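Local structure of serine--tRNA ligase (Pyrococcus horikoshii, 2DQ0) at residues N108-S113 / G346-V351; P125-G130 / K322-A327; F202-L207 / L274-S279; E264-K269 / F308-P313; R388-D391 / K396-Y399. The protein catalyses the ATP-dependent attachment of serine to tRNA(Ser) and probably also charges tRNA(Sec) with serine. One frame throughout, in Å; residues are numbered along the deposited sequence.

Contact 1: residues N108-S113 / G346-V351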
# COMPACT_ATOMS: atom_id res chain seq x y z
N ASN A 108 11.90 -26.18 0.21
CA ASN A 108 12.95 -26.42 -0.76
C ASN A 108 14.06 -27.21 -0.08
O ASN A 108 14.30 -27.05 1.11
CB ASN A 108 13.51 -25.11 -1.30
CG ASN A 108 14.14 -25.27 -2.67
OD1 ASN A 108 14.56 -24.30 -3.31
ND2 ASN A 108 14.21 -26.52 -3.14
N ILE A 109 14.72 -28.06 -0.86
CA ILE A 109 15.82 -28.85 -0.35
C ILE A 109 16.97 -27.88 -0.18
O ILE A 109 17.25 -27.08 -1.08
CB ILE A 109 16.21 -29.95 -1.35
CG1 ILE A 109 15.01 -30.85 -1.64
CG2 ILE A 109 17.36 -30.79 -0.78
CD1 ILE A 109 14.47 -31.53 -0.42
N THR A 110 17.63 -27.95 0.97
CA THR A 110 18.75 -27.07 1.27
C THR A 110 19.99 -27.48 0.50
O THR A 110 20.18 -28.66 0.16
CB THR A 110 19.12 -27.08 2.77
OG1 THR A 110 19.75 -28.33 3.10
CG2 THR A 110 17.89 -26.89 3.65
N HIS A 111 20.84 -26.50 0.24
CA HIS A 111 22.09 -26.71 -0.44
C HIS A 111 23.10 -27.31 0.54
O HIS A 111 23.01 -27.11 1.77
CB HIS A 111 22.62 -25.39 -0.99
CG HIS A 111 23.86 -25.53 -1.82
ND1 HIS A 111 25.10 -25.75 -1.26
CD2 HIS A 111 24.05 -25.51 -3.16
CE1 HIS A 111 26.00 -25.84 -2.23
NE2 HIS A 111 25.38 -25.70 -3.39
N PRO A 112 24.06 -28.09 0.02
CA PRO A 112 25.07 -28.70 0.89
C PRO A 112 25.85 -27.69 1.72
O PRO A 112 26.31 -28.01 2.82
CB PRO A 112 25.94 -29.44 -0.10
CG PRO A 112 24.94 -29.90 -1.11
CD PRO A 112 24.16 -28.64 -1.34
N SER A 113 25.98 -26.46 1.21
CA SER A 113 26.74 -25.44 1.91
C SER A 113 26.04 -24.80 3.11
O SER A 113 26.69 -24.09 3.89
CB SER A 113 27.19 -24.33 0.94
OG SER A 113 26.09 -23.68 0.33
N GLY A 346 17.69 -24.76 10.28
CA GLY A 346 16.54 -24.48 11.13
C GLY A 346 15.98 -23.06 11.08
O GLY A 346 14.83 -22.83 11.44
N ASP A 347 16.78 -22.11 10.64
CA ASP A 347 16.32 -20.73 10.58
C ASP A 347 16.19 -20.30 9.13
O ASP A 347 16.06 -19.12 8.84
CB ASP A 347 17.34 -19.84 11.30
CG ASP A 347 16.83 -18.44 11.57
OD1 ASP A 347 15.65 -18.30 11.98
OD2 ASP A 347 17.61 -17.48 11.38
N LEU A 348 16.21 -21.28 8.23
CA LEU A 348 16.18 -20.96 6.81
C LEU A 348 14.86 -20.59 6.13
O LEU A 348 14.85 -19.68 5.28
CB LEU A 348 16.86 -22.08 6.01
CG LEU A 348 17.05 -21.77 4.51
CD1 LEU A 348 17.69 -20.39 4.34
CD2 LEU A 348 17.89 -22.88 3.84
N GLY A 349 13.76 -21.24 6.45
CA GLY A 349 12.54 -20.86 5.76
C GLY A 349 12.31 -21.72 4.52
O GLY A 349 13.26 -22.19 3.90
N TYR A 350 11.04 -21.90 4.17
CA TYR A 350 10.63 -22.74 3.06
C TYR A 350 11.10 -22.46 1.63
O TYR A 350 11.42 -23.37 0.89
CB TYR A 350 9.10 -22.83 3.04
CG TYR A 350 8.54 -23.86 3.98
CD1 TYR A 350 9.00 -23.96 5.29
CD2 TYR A 350 7.56 -24.77 3.54
CE1 TYR A 350 8.52 -24.93 6.15
CE2 TYR A 350 7.06 -25.75 4.40
CZ TYR A 350 7.56 -25.83 5.71
OH TYR A 350 7.11 -26.80 6.59
N VAL A 351 11.15 -21.19 1.25
CA VAL A 351 11.50 -20.88 -0.12
C VAL A 351 12.95 -21.04 -0.54
O VAL A 351 13.23 -21.52 -1.64
CB VAL A 351 11.05 -19.45 -0.47
CG1 VAL A 351 11.14 -19.24 -1.97
CG2 VAL A 351 9.63 -19.22 0.04

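Contact 2: residues P125-G130 / K322-A327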
# COMPACT_ATOMS: atom_id res chain seq x y z
N PRO A 125 28.48 -16.81 10.92
CA PRO A 125 29.04 -15.55 10.40
C PRO A 125 30.14 -15.99 9.44
O PRO A 125 30.88 -16.91 9.75
CB PRO A 125 29.62 -14.88 11.64
CG PRO A 125 28.82 -15.46 12.77
CD PRO A 125 28.69 -16.92 12.37
N ILE A 126 30.25 -15.34 8.28
CA ILE A 126 31.26 -15.75 7.31
C ILE A 126 32.06 -14.60 6.76
O ILE A 126 32.99 -14.79 5.99
CB ILE A 126 30.61 -16.46 6.10
CG1 ILE A 126 29.61 -15.52 5.42
CG2 ILE A 126 29.91 -17.75 6.54
CD1 ILE A 126 28.99 -16.11 4.18
N ARG A 127 31.73 -13.39 7.18
CA ARG A 127 32.40 -12.22 6.67
C ARG A 127 32.07 -11.00 7.54
O ARG A 127 30.97 -10.89 8.08
CB ARG A 127 31.95 -12.03 5.20
CG ARG A 127 32.49 -10.80 4.52
CD ARG A 127 32.58 -10.94 2.99
NE ARG A 127 31.32 -11.09 2.23
CZ ARG A 127 30.65 -12.23 2.08
NH1 ARG A 127 31.08 -13.34 2.64
NH2 ARG A 127 29.58 -12.28 1.31
N PHE A 128 33.03 -10.11 7.71
CA PHE A 128 32.81 -8.92 8.52
C PHE A 128 33.39 -7.72 7.81
O PHE A 128 34.39 -7.84 7.12
CB PHE A 128 33.50 -9.05 9.87
CG PHE A 128 33.06 -10.23 10.67
CD1 PHE A 128 33.64 -11.47 10.48
CD2 PHE A 128 32.07 -10.08 11.65
CE1 PHE A 128 33.26 -12.56 11.25
CE2 PHE A 128 31.68 -11.15 12.43
CZ PHE A 128 32.27 -12.40 12.23
N TRP A 129 32.79 -6.55 8.01
CA TRP A 129 33.29 -5.35 7.36
C TRP A 129 33.10 -4.12 8.25
O TRP A 129 32.11 -4.04 8.98
CB TRP A 129 32.53 -5.16 6.03
CG TRP A 129 33.01 -3.97 5.24
CD1 TRP A 129 34.02 -3.95 4.32
CD2 TRP A 129 32.61 -2.61 5.43
NE1 TRP A 129 34.29 -2.65 3.94
CE2 TRP A 129 33.44 -1.81 4.61
CE3 TRP A 129 31.65 -1.98 6.23
CZ2 TRP A 129 33.34 -0.42 4.56
CZ3 TRP A 129 31.54 -0.59 6.18
CH2 TRP A 129 32.38 0.17 5.36
N GLY A 130 34.04 -3.18 8.22
CA GLY A 130 33.91 -1.94 8.99
C GLY A 130 34.47 -1.82 10.40
O GLY A 130 34.94 -2.80 10.99
N LYS A 322 26.41 -12.86 -6.29
CA LYS A 322 26.54 -11.47 -6.73
C LYS A 322 25.55 -10.52 -6.04
O LYS A 322 25.92 -9.39 -5.67
CB LYS A 322 26.35 -11.33 -8.23
CG LYS A 322 27.38 -12.01 -9.11
CD LYS A 322 27.01 -11.74 -10.57
CE LYS A 322 27.78 -12.62 -11.53
NZ LYS A 322 27.19 -12.57 -12.90
N ILE A 323 24.30 -10.96 -5.87
CA ILE A 323 23.34 -10.07 -5.25
C ILE A 323 23.69 -9.72 -3.81
O ILE A 323 23.54 -8.55 -3.41
CB ILE A 323 21.89 -10.60 -5.36
CG1 ILE A 323 21.70 -11.86 -4.53
CG2 ILE A 323 21.54 -10.83 -6.82
CD1 ILE A 323 20.37 -12.53 -4.83
N ILE A 324 24.16 -10.69 -3.04
CA ILE A 324 24.55 -10.39 -1.65
C ILE A 324 25.69 -9.36 -1.65
O ILE A 324 25.75 -8.49 -0.77
CB ILE A 324 24.98 -11.67 -0.86
CG1 ILE A 324 25.27 -11.32 0.60
CG2 ILE A 324 26.22 -12.29 -1.47
CD1 ILE A 324 24.08 -10.84 1.41
N ARG A 325 26.59 -9.44 -2.63
CA ARG A 325 27.70 -8.50 -2.72
C ARG A 325 27.16 -7.15 -3.14
O ARG A 325 27.70 -6.10 -2.77
CB ARG A 325 28.73 -8.97 -3.74
CG ARG A 325 29.37 -10.32 -3.46
CD ARG A 325 30.54 -10.23 -2.50
NE ARG A 325 31.11 -11.54 -2.19
CZ ARG A 325 32.16 -11.72 -1.39
NH1 ARG A 325 32.76 -10.67 -0.82
NH2 ARG A 325 32.62 -12.95 -1.15
N ASN A 326 26.09 -7.18 -3.93
CA ASN A 326 25.48 -5.93 -4.38
C ASN A 326 24.94 -5.20 -3.17
O ASN A 326 25.08 -3.99 -3.07
CB ASN A 326 24.37 -6.19 -5.40
CG ASN A 326 24.89 -6.54 -6.78
OD1 ASN A 326 24.14 -6.92 -7.65
ND2 ASN A 326 26.20 -6.40 -6.97
N ALA A 327 24.32 -5.94 -2.24
CA ALA A 327 23.79 -5.32 -1.02
C ALA A 327 24.94 -4.89 -0.12
O ALA A 327 24.89 -3.82 0.47
CB ALA A 327 22.89 -6.26 -0.27

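Contact 3: residues F202-L207 / L274-S279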
# COMPACT_ATOMS: atom_id res chain seq x y z
N PHE A 202 19.27 6.04 -4.17
CA PHE A 202 20.64 5.53 -4.13
C PHE A 202 20.65 4.04 -4.53
O PHE A 202 21.31 3.66 -5.49
CB PHE A 202 21.20 5.74 -2.73
CG PHE A 202 22.47 5.00 -2.46
CD1 PHE A 202 23.62 5.28 -3.18
CD2 PHE A 202 22.52 4.03 -1.46
CE1 PHE A 202 24.81 4.60 -2.91
CE2 PHE A 202 23.70 3.34 -1.18
CZ PHE A 202 24.85 3.62 -1.90
N ALA A 203 19.90 3.22 -3.80
CA ALA A 203 19.83 1.79 -4.10
C ALA A 203 19.46 1.60 -5.55
O ALA A 203 20.11 0.87 -6.29
CB ALA A 203 18.79 1.11 -3.22
N LEU A 204 18.38 2.26 -5.94
CA LEU A 204 17.87 2.20 -7.29
C LEU A 204 18.94 2.51 -8.34
O LEU A 204 19.10 1.76 -9.29
CB LEU A 204 16.73 3.20 -7.43
CG LEU A 204 15.52 2.74 -8.22
CD1 LEU A 204 15.24 1.25 -8.00
CD2 LEU A 204 14.35 3.57 -7.76
N ASP A 205 19.67 3.60 -8.14
CA ASP A 205 20.71 4.02 -9.07
C ASP A 205 21.81 2.99 -9.25
O ASP A 205 22.18 2.62 -10.38
CB ASP A 205 21.33 5.35 -8.59
CG ASP A 205 20.48 6.56 -8.96
OD1 ASP A 205 19.46 6.42 -9.69
OD2 ASP A 205 20.84 7.67 -8.53
N ARG A 206 22.34 2.51 -8.14
CA ARG A 206 23.41 1.55 -8.21
C ARG A 206 23.03 0.24 -8.90
O ARG A 206 23.81 -0.26 -9.70
CB ARG A 206 23.93 1.27 -6.80
CG ARG A 206 25.39 1.59 -6.66
CD ARG A 206 25.62 3.05 -6.87
NE ARG A 206 26.75 3.52 -6.08
CZ ARG A 206 27.02 4.81 -5.88
NH1 ARG A 206 26.24 5.76 -6.41
NH2 ARG A 206 28.04 5.16 -5.11
N LEU A 207 21.86 -0.32 -8.60
CA LEU A 207 21.46 -1.56 -9.25
C LEU A 207 21.26 -1.30 -10.74
O LEU A 207 21.58 -2.15 -11.57
CB LEU A 207 20.18 -2.14 -8.65
CG LEU A 207 20.40 -3.10 -7.48
CD1 LEU A 207 21.08 -4.36 -7.99
CD2 LEU A 207 21.23 -2.46 -6.39
N LEU A 274 17.05 -9.38 -15.11
CA LEU A 274 17.40 -8.69 -13.88
C LEU A 274 16.46 -7.55 -13.50
O LEU A 274 16.35 -6.53 -14.19
CB LEU A 274 18.83 -8.17 -13.97
CG LEU A 274 19.84 -9.21 -14.47
CD1 LEU A 274 21.12 -8.46 -14.81
CD2 LEU A 274 20.09 -10.33 -13.44
N TYR A 275 15.77 -7.72 -12.37
CA TYR A 275 14.86 -6.69 -11.92
C TYR A 275 15.22 -6.07 -10.58
O TYR A 275 15.69 -6.74 -9.66
CB TYR A 275 13.44 -7.24 -11.85
CG TYR A 275 12.91 -7.67 -13.19
CD1 TYR A 275 12.64 -6.74 -14.19
CD2 TYR A 275 12.64 -9.01 -13.45
CE1 TYR A 275 12.11 -7.13 -15.41
CE2 TYR A 275 12.11 -9.42 -14.67
CZ TYR A 275 11.85 -8.47 -15.64
OH TYR A 275 11.29 -8.87 -16.83
N VAL A 276 15.02 -4.77 -10.48
CA VAL A 276 15.21 -4.07 -9.23
C VAL A 276 13.92 -3.29 -9.01
O VAL A 276 13.66 -2.29 -9.68
CB VAL A 276 16.43 -3.13 -9.26
CG1 VAL A 276 16.44 -2.25 -10.53
CG2 VAL A 276 16.41 -2.29 -8.00
N GLY A 277 13.10 -3.77 -8.09
CA GLY A 277 11.85 -3.10 -7.80
C GLY A 277 11.89 -2.22 -6.56
O GLY A 277 12.77 -2.38 -5.70
N VAL A 278 10.94 -1.29 -6.50
CA VAL A 278 10.76 -0.38 -5.36
C VAL A 278 9.30 -0.56 -5.03
O VAL A 278 8.47 -0.66 -5.93
CB VAL A 278 10.88 1.13 -5.70
CG1 VAL A 278 11.25 1.91 -4.45
CG2 VAL A 278 11.83 1.35 -6.81
N SER A 279 8.97 -0.57 -3.75
CA SER A 279 7.58 -0.70 -3.37
C SER A 279 7.40 -0.65 -1.88
O SER A 279 8.32 -0.94 -1.13
CB SER A 279 7.00 -2.03 -3.86
OG SER A 279 7.14 -3.03 -2.87

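Contact 4: residues E264-K269 / F308-P313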
# COMPACT_ATOMS: atom_id res chain seq x y z
N GLU A 264 5.00 -18.66 -18.28
CA GLU A 264 5.70 -18.26 -19.48
C GLU A 264 6.82 -19.25 -19.72
O GLU A 264 7.30 -19.92 -18.80
CB GLU A 264 6.34 -16.87 -19.36
CG GLU A 264 5.37 -15.71 -19.16
CD GLU A 264 6.07 -14.35 -19.24
OE1 GLU A 264 5.48 -13.35 -18.80
OE2 GLU A 264 7.20 -14.28 -19.77
N ILE A 265 7.20 -19.35 -20.98
CA ILE A 265 8.33 -20.17 -21.34
C ILE A 265 9.22 -19.06 -21.85
O ILE A 265 8.95 -18.48 -22.89
CB ILE A 265 8.02 -21.15 -22.47
CG1 ILE A 265 7.06 -22.22 -21.96
CG2 ILE A 265 9.32 -21.76 -23.00
CD1 ILE A 265 6.54 -23.15 -23.02
N LEU A 266 10.24 -18.73 -21.08
CA LEU A 266 11.13 -17.66 -21.46
C LEU A 266 12.05 -18.12 -22.57
O LEU A 266 12.23 -19.32 -22.79
CB LEU A 266 11.95 -17.21 -20.25
CG LEU A 266 11.16 -16.57 -19.11
CD1 LEU A 266 12.09 -16.36 -17.93
CD2 LEU A 266 10.54 -15.22 -19.55
N ASP A 267 12.62 -17.15 -23.28
CA ASP A 267 13.57 -17.44 -24.35
C ASP A 267 14.93 -17.35 -23.64
O ASP A 267 15.29 -16.29 -23.12
CB ASP A 267 13.45 -16.38 -25.45
CG ASP A 267 14.28 -16.71 -26.68
OD1 ASP A 267 15.53 -16.85 -26.54
OD2 ASP A 267 13.69 -16.83 -27.78
N GLY A 268 15.65 -18.46 -23.61
CA GLY A 268 16.95 -18.49 -22.95
C GLY A 268 17.96 -17.43 -23.35
O GLY A 268 18.90 -17.12 -22.59
N LYS A 269 17.79 -16.85 -24.53
CA LYS A 269 18.75 -15.85 -24.95
C LYS A 269 18.66 -14.60 -24.09
O LYS A 269 19.61 -13.81 -24.06
CB LYS A 269 18.56 -15.49 -26.42
CG LYS A 269 19.00 -16.60 -27.37
CD LYS A 269 20.39 -17.15 -27.00
CE LYS A 269 21.52 -16.17 -27.30
NZ LYS A 269 21.77 -16.01 -28.77
N PHE A 308 15.77 -8.83 -7.91
CA PHE A 308 15.16 -10.12 -8.24
C PHE A 308 15.80 -10.61 -9.53
O PHE A 308 16.00 -9.84 -10.48
CB PHE A 308 13.66 -9.99 -8.41
CG PHE A 308 12.94 -11.31 -8.49
CD1 PHE A 308 12.94 -12.06 -9.68
CD2 PHE A 308 12.21 -11.79 -7.40
CE1 PHE A 308 12.22 -13.25 -9.78
CE2 PHE A 308 11.48 -12.97 -7.48
CZ PHE A 308 11.48 -13.71 -8.67
N VAL A 309 16.11 -11.91 -9.54
CA VAL A 309 16.80 -12.58 -10.64
C VAL A 309 16.22 -13.88 -11.16
O VAL A 309 15.82 -14.78 -10.39
CB VAL A 309 18.26 -12.87 -10.23
CG1 VAL A 309 18.97 -13.69 -11.30
CG2 VAL A 309 19.00 -11.57 -10.00
N TYR A 310 16.17 -13.98 -12.49
CA TYR A 310 15.71 -15.18 -13.18
C TYR A 310 16.97 -15.62 -13.89
O TYR A 310 17.49 -14.87 -14.71
CB TYR A 310 14.68 -14.88 -14.25
CG TYR A 310 13.31 -14.47 -13.78
CD1 TYR A 310 13.05 -13.17 -13.33
CD2 TYR A 310 12.24 -15.36 -13.85
CE1 TYR A 310 11.76 -12.77 -12.98
CE2 TYR A 310 10.94 -14.97 -13.49
CZ TYR A 310 10.71 -13.67 -13.06
OH TYR A 310 9.43 -13.28 -12.73
N SER A 311 17.47 -16.81 -13.59
CA SER A 311 18.67 -17.29 -14.26
C SER A 311 18.57 -18.76 -14.69
O SER A 311 17.57 -19.45 -14.42
CB SER A 311 19.91 -17.13 -13.36
OG SER A 311 20.01 -18.20 -12.43
N ARG A 312 19.60 -19.22 -15.38
CA ARG A 312 19.66 -20.61 -15.80
C ARG A 312 20.06 -21.34 -14.53
O ARG A 312 20.86 -20.83 -13.74
CB ARG A 312 20.76 -20.81 -16.84
CG ARG A 312 20.66 -19.89 -18.02
CD ARG A 312 21.93 -19.91 -18.87
NE ARG A 312 21.58 -19.56 -20.24
CZ ARG A 312 20.93 -20.37 -21.07
NH1 ARG A 312 20.58 -21.59 -20.67
NH2 ARG A 312 20.58 -19.95 -22.28
N PRO A 313 19.52 -22.53 -14.30
CA PRO A 313 19.89 -23.27 -13.09
C PRO A 313 21.41 -23.32 -12.87
O PRO A 313 21.89 -23.25 -11.73
CB PRO A 313 19.29 -24.65 -13.36
CG PRO A 313 18.00 -24.29 -14.06
CD PRO A 313 18.44 -23.21 -15.04

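Contact 5: residues R388-D391 / K396-Y399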
# COMPACT_ATOMS: atom_id res chain seq x y z
N ARG A 388 9.16 -21.46 -16.97
CA ARG A 388 10.16 -22.25 -17.65
C ARG A 388 10.82 -21.44 -18.74
O ARG A 388 10.47 -20.28 -18.98
CB ARG A 388 9.50 -23.49 -18.26
CG ARG A 388 8.84 -24.38 -17.23
CD ARG A 388 8.15 -25.53 -17.88
NE ARG A 388 7.05 -25.09 -18.73
CZ ARG A 388 6.31 -25.91 -19.47
NH1 ARG A 388 5.32 -25.43 -20.21
NH2 ARG A 388 6.58 -27.22 -19.49
N PHE A 389 11.79 -22.06 -19.40
CA PHE A 389 12.51 -21.43 -20.49
C PHE A 389 12.99 -22.52 -21.43
O PHE A 389 13.13 -23.67 -21.03
CB PHE A 389 13.70 -20.64 -19.96
CG PHE A 389 14.84 -21.51 -19.52
CD1 PHE A 389 14.68 -22.42 -18.48
CD2 PHE A 389 16.07 -21.44 -20.17
CE1 PHE A 389 15.72 -23.25 -18.09
CE2 PHE A 389 17.12 -22.27 -19.80
CZ PHE A 389 16.95 -23.18 -18.75
N ARG A 390 13.24 -22.14 -22.68
CA ARG A 390 13.74 -23.08 -23.69
C ARG A 390 14.83 -22.32 -24.45
O ARG A 390 14.68 -21.14 -24.76
CB ARG A 390 12.61 -23.53 -24.62
CG ARG A 390 12.37 -22.68 -25.87
CD ARG A 390 10.92 -22.75 -26.33
NE ARG A 390 10.40 -24.12 -26.34
CZ ARG A 390 9.10 -24.43 -26.42
NH1 ARG A 390 8.71 -25.70 -26.42
NH2 ARG A 390 8.19 -23.46 -26.50
N ASP A 391 15.94 -22.99 -24.72
CA ASP A 391 17.05 -22.36 -25.43
C ASP A 391 16.91 -22.45 -26.94
O ASP A 391 17.38 -21.58 -27.68
CB ASP A 391 18.37 -22.99 -24.99
CG ASP A 391 19.11 -22.14 -23.99
OD1 ASP A 391 20.01 -22.67 -23.32
OD2 ASP A 391 18.80 -20.94 -23.89
N LYS A 396 11.42 -29.21 -24.99
CA LYS A 396 11.78 -29.46 -23.61
C LYS A 396 12.05 -28.25 -22.73
O LYS A 396 13.18 -28.01 -22.32
CB LYS A 396 13.00 -30.38 -23.54
CG LYS A 396 12.81 -31.56 -22.59
CD LYS A 396 12.16 -31.15 -21.27
CE LYS A 396 10.75 -31.73 -21.13
NZ LYS A 396 9.79 -31.26 -22.17
N PRO A 397 10.99 -27.48 -22.42
CA PRO A 397 11.22 -26.32 -21.56
C PRO A 397 11.57 -26.76 -20.14
O PRO A 397 10.97 -27.70 -19.60
CB PRO A 397 9.91 -25.55 -21.66
CG PRO A 397 8.90 -26.62 -21.92
CD PRO A 397 9.61 -27.50 -22.91
N ARG A 398 12.56 -26.09 -19.55
CA ARG A 398 12.99 -26.40 -18.20
C ARG A 398 12.72 -25.21 -17.26
O ARG A 398 12.70 -24.05 -17.70
CB ARG A 398 14.49 -26.72 -18.18
CG ARG A 398 14.90 -27.90 -19.04
CD ARG A 398 16.40 -28.14 -18.88
NE ARG A 398 17.20 -27.03 -19.39
CZ ARG A 398 18.26 -26.51 -18.77
NH1 ARG A 398 18.92 -25.51 -19.33
NH2 ARG A 398 18.66 -26.98 -17.58
N TYR A 399 12.52 -25.51 -15.98
CA TYR A 399 12.26 -24.48 -14.98
C TYR A 399 13.48 -23.59 -14.78
O TYR A 399 14.62 -24.02 -14.85
CB TYR A 399 11.83 -25.12 -13.65
CG TYR A 399 10.45 -25.72 -13.73
CD1 TYR A 399 9.32 -24.89 -13.82
CD2 TYR A 399 10.26 -27.10 -13.76
CE1 TYR A 399 8.05 -25.43 -13.92
CE2 TYR A 399 8.98 -27.65 -13.86
CZ TYR A 399 7.88 -26.80 -13.94
OH TYR A 399 6.61 -27.33 -13.95

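Contact 1: residues N108-S113 / G346-V351
A loop-to-loop contact, made by Asn108 and Thr110 with Tyr350, Val351 and Leu348, ties the chain running out of the N-terminal arm to a loop of the catalytic core. Its one polar bond is between backbones: Asn108 N donates to Tyr350 O at 2.9 Å with an almost straight N-H...O angle of 172°, and the donor lies in the carbonyl plane. Beside that bond, the side chain of Asn108 starts toward the other loop, and its CB rests 3.5 Å from Tyr350 O. Farther along, the contact turns apolar, where a single methyl of each residue meets, Thr110 CG2 to Leu348 CD2 at 4.0 Å. The threonine torsion (chi1 72°) divides its two branches, leaving CG2 for the leucine while OG1 bonds to Asp17. On the other loop, Leu348 swings CG opposite its backbone N (chi1 -172°), which carries its methyl toward Thr110. Tyr350 contributes its carbonyl to the contact, while its hydroxyl is hydrogen-bonded to both Glu23 and Lys26. Arg21 joins the two loops a second time, with NH1 on Asn108 O and NH2 on Gly349 O. The contact thus lies against helix 11-21, where the loop from helix 72-103 to strand 124-129 passes the connection between strands 338-342 and 354-362.

Contact 2: residues P125-G130 / K322-A327
At a classic beta bulge, where Ile126 and Arg127 of strand 124-129 both face Val340, Arg127 reaches across to helix 316-333 and lays its guanidinium flat on that of Arg325. The two planes are only 16° apart and their centres 3.8 Å, an offset stack in which Arg127 NE comes 3.4 Å from Arg325 NH1. Both of those atoms are donors, so nothing is bonded between them. The like charges are probably balanced in part by Glu328, one turn farther along the helix, which forms a salt bridge with Arg127 NH2. Each side chain needs a bend to reach the stack: Arg127 runs outward with CG opposite its backbone N and turns at chi3 (65°), whereas Arg325 folds already at chi2 (-84°). The edge of the Arg127 group is met near its plane by a methyl, Ile324 CG2, 4.4 Å from NH2. With an alanine in place of Arg127, Glu328 would probably be left without this charged mate and the Arg325 guanidinium set free to turn. Ile324 belongs to the inner side of the helix and packs on Tyr356 and Ile358 of strand 354-362. The contact therefore sits where helix 316-333, lying on the catalytic sheet, comes beside strand 124-129, itself paired antiparallel with strand 338-342.

Contact 3: residues F202-L207 / L274-S279
Leu204 spreads both of its methyls over two valines of the strand opposite: CD1 touches Val276 CG2 at 3.7 Å, and CD2 reaches Val278 CG2 at 3.5 Å. This is helix-on-sheet packing in the class II synthetase core. Helix 190-209, with the strand that follows it, is consistent with motif 1 of the class, and strand 273-282 with the first strand of motif 2. The helix runs nearly antiparallel to the strand, 170° between their directions, with the axes of the two segments 9.2 Å apart at their closest. Val276 and Val278, two residues apart, project from the same side of the strand toward the helix, whereas Gly277 between them has no side chain. Leu204 crosses Val278 at about a right angle, so that CG2 of the valine lies against the leucine fork, 3.6 Å from CD1 as well. No polar atom takes part across these segments, and all four side chains that touch are buried. Leu204 also packs on Leu197 of the second subunit, so the same helix serves both the sheet and the dimer interface. One turn along from Leu204, Leu207 adds a second apolar contact. Val276 turns CG2 opposite its own backbone N, and this one methyl, besides meeting Leu204, bears on Leu207 CB at 3.8 Å.

Contact 4: residues E264-K269 / F308-P313
Arg312 NH2 is held by Asp391 OD2 in a salt bridge, and Gly268 O lies 3.3 Å from the same NH2, obliquely to the guanidinium. The arginine gets there because its chain is extended from CG to NE, which carries the charged end over the turn that follows strand 264-267. That turn has a lock of its own: Asp267 OD1 takes the backbone N-H of Lys269 at 3.0 Å on the lone pair turned away from the other carboxylate oxygen, an Asx turn. On the strand before the turn, Leu266 CD1 approaches the Tyr310 ring obliquely, 4.2 Å from CD2, and the ring ends in a hydroxyl bonded to Leu257 O. Back at the arginine, Ser311 OG donates to Arg312 O at 3.1 Å from above the carbonyl plane, 52° out of it. Gly268 also pairs through its backbone with Arg390, so the turn is attached to strand 387-390 as well. Strand 301-311, which ends here, is probably the second strand of motif 2; it and the short strand 264-267 are not paired with each other but joined here through Leu266, Tyr310 and Arg312, and both belong to the large sheet characteristic of class II synthetase catalytic domains.

Contact 5: residues R388-D391 / K396-Y399
Phe389 and Arg398 form an antiparallel hydrogen-bonded pair, with Arg398 N donating to Phe389 O at 2.9 Å; the return bond, from Phe389 N to Arg398 O, is less certain because that oxygen is crowded in the model. One step along, Arg388 and Tyr399 make a non-hydrogen-bonded pair with CA atoms 4.1 Å apart, and on the other side Pro397 CA brings its C-H to Phe389 O. Arg388 serves two partners: it crosses the Tyr399 ring and lies beside Pro397. Its aliphatic part passes over the face of the tyrosine, a CH-pi contact with CD 4.2 Å from the centroid and 21° off the normal. A bend at chi3 (-64°) then turns the guanidinium so that Pro397 CG sits over one of its faces, 3.4 Å from NH2. Replacing Arg388 by a serine would probably uncover the Tyr399 face that Arg388 crosses and leave Pro397 CG without the flat group it lies on. Strand 387-390 and strand 398-406 are the two arms of a beta hairpin, with strand 264-267 paired parallel to the first arm. On the face of the sheet shared by Phe389 and Arg398, the phenyl ring meets the guanidinium of Arg398, its CZ over one face of that group and 3.6 Å from Arg398 CZ. The planes are 55° apart, too steep for a parallel stack. Arg398 NH2 goes on to a salt bridge with Glu314. Arg390 flanks the proline more loosely, with NH1 4.0 Å from Pro397 CD.

Contacts 2 to 5 all reach one large sheet. Contacts 4 and 5 lie closest, their centres about 8 Å apart, joined by backbone pairing such as Leu266 N with Arg388 O at 2.6 Å. Contact 3 adjoins contact 4 through neighbouring strands, Tyr275 O lying 2.7 Å from Phe308 N, and contact 2 meets contact 4 where Ile323 CG2 packs on Val309 CG2 at 4.1 Å. Contact 1 stands apart, its nearest atoms about 8 Å from contacts 2 and 4. Measured to the bound seryl-adenylate analogue, side chains of four contacts lie at graded distances: Val351 about 9 Å, Ile324 about 10 Å, Val276 about 11 Å and Tyr310 about 13 Å; contact 5 is remote from the active site.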